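Side-chain contacts in CMP-sialic acid transporter 1 (Zea mays, PDB 6I1R), which probably carries CMP-sialic acid from the cytoplasm into the Golgi in exchange for CMP: residues F51-W54 with K55-R58; F156-L160 with E161-L165. The protein carries 5 engineered substitutions. All coordinates share one frame; numbering follows the deposited sequence.

Contact 1 of 2, residues F51-W54 with K55-R58. Engineered in segment 55-58: Arg58 (natural residue His).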
# COMPACT_ATOMS: atom_id res chain seq x y z
N PHE B 51 -16.30 6.43 -29.20
CA PHE B 51 -15.59 6.62 -30.46
C PHE B 51 -16.09 5.61 -31.50
O PHE B 51 -16.45 5.99 -32.61
CB PHE B 51 -14.07 6.49 -30.29
CG PHE B 51 -13.30 6.48 -31.58
CD1 PHE B 51 -12.95 7.68 -32.20
CD2 PHE B 51 -12.95 5.29 -32.20
CE1 PHE B 51 -12.25 7.67 -33.40
CE2 PHE B 51 -12.25 5.29 -33.40
CZ PHE B 51 -11.91 6.48 -34.00
N PHE B 52 -16.10 4.33 -31.13
CA PHE B 52 -16.51 3.28 -32.06
C PHE B 52 -18.01 3.40 -32.37
O PHE B 52 -18.42 3.05 -33.47
CB PHE B 52 -16.17 1.89 -31.51
CG PHE B 52 -14.70 1.55 -31.47
CD1 PHE B 52 -13.84 1.95 -32.49
CD2 PHE B 52 -14.17 0.81 -30.43
CE1 PHE B 52 -12.49 1.63 -32.45
CE2 PHE B 52 -12.82 0.49 -30.39
CZ PHE B 52 -11.98 0.90 -31.40
N LEU B 53 -18.81 3.87 -31.42
CA LEU B 53 -20.24 4.09 -31.69
C LEU B 53 -20.38 5.16 -32.78
O LEU B 53 -21.08 4.95 -33.77
CB LEU B 53 -20.96 4.49 -30.40
CG LEU B 53 -22.47 4.68 -30.52
CD1 LEU B 53 -23.14 3.44 -31.11
CD2 LEU B 53 -23.08 5.03 -29.17
N TRP B 54 -19.71 6.29 -32.58
CA TRP B 54 -19.69 7.40 -33.55
C TRP B 54 -19.27 6.89 -34.93
O TRP B 54 -19.96 7.12 -35.93
CB TRP B 54 -18.75 8.51 -33.05
CG TRP B 54 -18.48 9.62 -34.02
CD1 TRP B 54 -19.18 10.79 -34.15
CD2 TRP B 54 -17.41 9.69 -34.97
NE1 TRP B 54 -18.62 11.57 -35.13
CE2 TRP B 54 -17.53 10.92 -35.65
CE3 TRP B 54 -16.36 8.83 -35.33
CZ2 TRP B 54 -16.65 11.31 -36.66
CZ3 TRP B 54 -15.49 9.21 -36.33
CH2 TRP B 54 -15.64 10.44 -36.98
N LYS B 55 -18.15 6.17 -34.97
CA LYS B 55 -17.59 5.63 -36.21
C LYS B 55 -18.57 4.64 -36.85
O LYS B 55 -18.67 4.58 -38.08
CB LYS B 55 -16.25 4.95 -35.91
CG LYS B 55 -15.58 4.28 -37.11
CD LYS B 55 -14.14 3.88 -36.84
CE LYS B 55 -13.47 3.22 -38.03
NZ LYS B 55 -12.03 3.00 -37.79
N GLU B 56 -19.27 3.87 -36.03
CA GLU B 56 -20.24 2.88 -36.51
C GLU B 56 -21.45 3.59 -37.14
O GLU B 56 -21.98 3.12 -38.15
CB GLU B 56 -20.69 1.96 -35.37
CG GLU B 56 -21.41 0.71 -35.85
CD GLU B 56 -22.01 -0.13 -34.73
OE1 GLU B 56 -22.73 0.43 -33.89
OE2 GLU B 56 -21.75 -1.35 -34.72
N CYS B 57 -21.88 4.70 -36.56
CA CYS B 57 -23.03 5.44 -37.07
C CYS B 57 -22.68 6.09 -38.42
O CYS B 57 -23.54 6.19 -39.30
CB CYS B 57 -23.48 6.51 -36.08
SG CYS B 57 -24.13 5.81 -34.54
N ARG B 58 -21.43 6.50 -38.58
CA ARG B 58 -21.01 7.21 -39.79
C ARG B 58 -20.58 6.21 -40.86
O ARG B 58 -20.50 6.57 -42.04
CB ARG B 58 -19.98 8.27 -39.38
CG ARG B 58 -18.63 8.23 -40.09
CD ARG B 58 -17.75 9.36 -39.58
NE ARG B 58 -18.46 10.09 -38.53
CZ ARG B 58 -19.04 11.27 -38.69
NH1 ARG B 58 -20.26 11.48 -38.24
NH2 ARG B 58 -18.40 12.24 -39.32
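Lys55 N donates to Phe51 O over 2.9 Å, the straightest of four successive i to i+4 backbone bonds in helix 37-59; Glu56, Cys57 and Arg58 repeat the pattern with Phe52, Leu53 and Trp54. These bonds make one continuous alpha helix of the eight residues. Among the side chains, the carboxylate of Glu56 has its partner outside the two segments, Ser190 OG, which is hydrogen-bonded to OE1.

The main side-chain meeting is between Trp54 and Arg58, the latter an engineered replacement of histidine, and its details are doubtful because the two groups are modelled too close together. With CG of Trp54 anti to the backbone N (chi1 172°), the indole lies beside the next turn. As modelled, Arg58 lies over one of its faces, with CD at CH-pi distance from the six-membered ring. Elsewhere on the helix Phe51 CE2 approaches Lys55 CD loosely at 4.2 Å, while Leu53 CD1 lies 4.3 Å from Cys57 SG and the leucine also packs on helix 191-216. Such chemistry implies a surface helix end held by its four main-chain bonds and tied to its surroundings through Glu56 and Ser190, the aromatic contacts being loose or uncertain.

Contact 2 of 2, residues F156-L160 with E161-L165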
# COMPACT_ATOMS: atom_id res chain seq x y z
N PHE B 156 -9.19 -21.76 9.12
CA PHE B 156 -10.50 -21.88 9.78
C PHE B 156 -10.55 -21.02 11.05
O PHE B 156 -11.60 -20.94 11.69
CB PHE B 156 -10.84 -23.34 10.08
CG PHE B 156 -10.56 -24.31 8.95
CD1 PHE B 156 -10.62 -23.91 7.62
CD2 PHE B 156 -10.27 -25.64 9.22
CE1 PHE B 156 -10.37 -24.80 6.60
CE2 PHE B 156 -10.02 -26.53 8.19
CZ PHE B 156 -10.07 -26.12 6.88
N SER B 157 -9.44 -20.35 11.41
CA SER B 157 -9.33 -19.66 12.70
C SER B 157 -9.61 -18.16 12.55
O SER B 157 -9.37 -17.40 13.48
CB SER B 157 -7.97 -19.90 13.31
OG SER B 157 -7.91 -19.38 14.63
N ALA B 158 -10.13 -17.74 11.39
CA ALA B 158 -10.52 -16.34 11.19
C ALA B 158 -11.92 -16.12 11.77
O ALA B 158 -12.66 -17.08 12.00
CB ALA B 158 -10.46 -16.00 9.72
N PRO B 159 -12.29 -14.84 12.01
CA PRO B 159 -13.62 -14.52 12.54
C PRO B 159 -14.75 -14.91 11.57
O PRO B 159 -14.53 -14.95 10.35
CB PRO B 159 -13.63 -13.00 12.75
CG PRO B 159 -12.17 -12.64 12.84
CD PRO B 159 -11.50 -13.61 11.89
N LEU B 160 -15.93 -15.17 12.11
CA LEU B 160 -17.08 -15.60 11.32
C LEU B 160 -17.43 -14.52 10.29
O LEU B 160 -17.71 -14.83 9.13
CB LEU B 160 -18.27 -15.88 12.25
CG LEU B 160 -19.52 -16.44 11.58
CD1 LEU B 160 -19.28 -17.84 11.05
CD2 LEU B 160 -20.70 -16.43 12.54
N GLU B 161 -17.41 -13.25 10.72
CA GLU B 161 -17.71 -12.11 9.85
C GLU B 161 -16.88 -12.20 8.57
O GLU B 161 -17.40 -12.01 7.47
CB GLU B 161 -17.40 -10.78 10.56
CG GLU B 161 -18.45 -10.36 11.57
CD GLU B 161 -18.16 -10.76 13.00
OE1 GLU B 161 -17.42 -11.75 13.21
OE2 GLU B 161 -18.68 -10.09 13.92
N GLY B 162 -15.59 -12.47 8.72
CA GLY B 162 -14.68 -12.60 7.59
C GLY B 162 -15.18 -13.63 6.59
O GLY B 162 -15.33 -13.33 5.41
N TYR B 163 -15.47 -14.83 7.08
CA TYR B 163 -15.93 -15.92 6.23
C TYR B 163 -17.28 -15.57 5.60
O TYR B 163 -17.48 -15.79 4.41
CB TYR B 163 -15.98 -17.23 7.02
CG TYR B 163 -14.62 -17.82 7.31
CD1 TYR B 163 -13.86 -18.37 6.29
CD2 TYR B 163 -14.09 -17.83 8.59
CE1 TYR B 163 -12.60 -18.91 6.54
CE2 TYR B 163 -12.84 -18.37 8.86
CZ TYR B 163 -12.09 -18.91 7.83
OH TYR B 163 -10.86 -19.44 8.07
N LEU B 164 -18.19 -14.99 6.39
CA LEU B 164 -19.53 -14.68 5.90
C LEU B 164 -19.46 -13.60 4.82
O LEU B 164 -20.16 -13.69 3.81
CB LEU B 164 -20.42 -14.24 7.07
CG LEU B 164 -21.89 -14.66 6.97
CD1 LEU B 164 -22.05 -16.14 7.25
CD2 LEU B 164 -22.75 -13.84 7.91
N LEU B 165 -18.61 -12.59 5.02
CA LEU B 165 -18.52 -11.46 4.08
C LEU B 165 -17.78 -11.89 2.80
O LEU B 165 -18.16 -11.50 1.70
CB LEU B 165 -17.81 -10.28 4.75
CG LEU B 165 -18.64 -9.52 5.79
CD1 LEU B 165 -17.76 -8.55 6.57
CD2 LEU B 165 -19.80 -8.78 5.13
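Tyr163 reaches back along the loop that enters helix 160-186, its ring beside Ala158 and its OH at the Phe156 backbone, at a helix start with Pro159 at the N-cap. The proline carbonyl accepts a weak bond from Tyr163 N (3.4 Å), and one residue on Leu164 N gives Leu160 O a firmer one of 2.8 Å.

The close part lies along one side of the phenol. Ala158 CB packs against Tyr163 CE2 at 3.5 Å, and the carbonyl O of the same alanine meets the ring at its edge, near its plane. Tyr163 places CG beside its own backbone N and anti to the carbonyl carbon (chi1 -74°), which sends the ring toward the preceding loop. A serine here would probably leave the methyl of Ala158 without its apolar neighbour and open a gap between the loop and the first turn. Outside the two segments, Ala158 packs on Val96 and Pro159 on Tyr95 and on Gln226 of the second subunit.

The other side is looser and lies on the surface. Leu160 points away at its first bond, although its CB still touches Glu161. The Glu161 side chain, bent at chi2, touches Tyr95 but keeps OE1 4.0 Å from Pro159 CB. At the far end of the phenol, Tyr163 OH lies near the plane of the Phe156 ring but at a distance from it, and 3.0 Å from Phe156 N.

Both contacts are local and lie on the surface, on opposite sides of the chain's centre with their own centres about 49 Å apart, and they share no helix. Contact 1 occupies the C-terminal part of helix 37-59, whose earlier residues Pro38, Glu42 and Lys45 line the CMP pocket; contact 2 is the entry to helix 160-186. Place shapes chemistry: within a running helix every residue of 55-58 finds a backbone acceptor four positions earlier, whereas at a helix start Tyr163 (weakly) and Leu164 do so across the segments and Leu165 within its own, and an aromatic ring spans loop and turn. Only contact 2 reaches the second subunit.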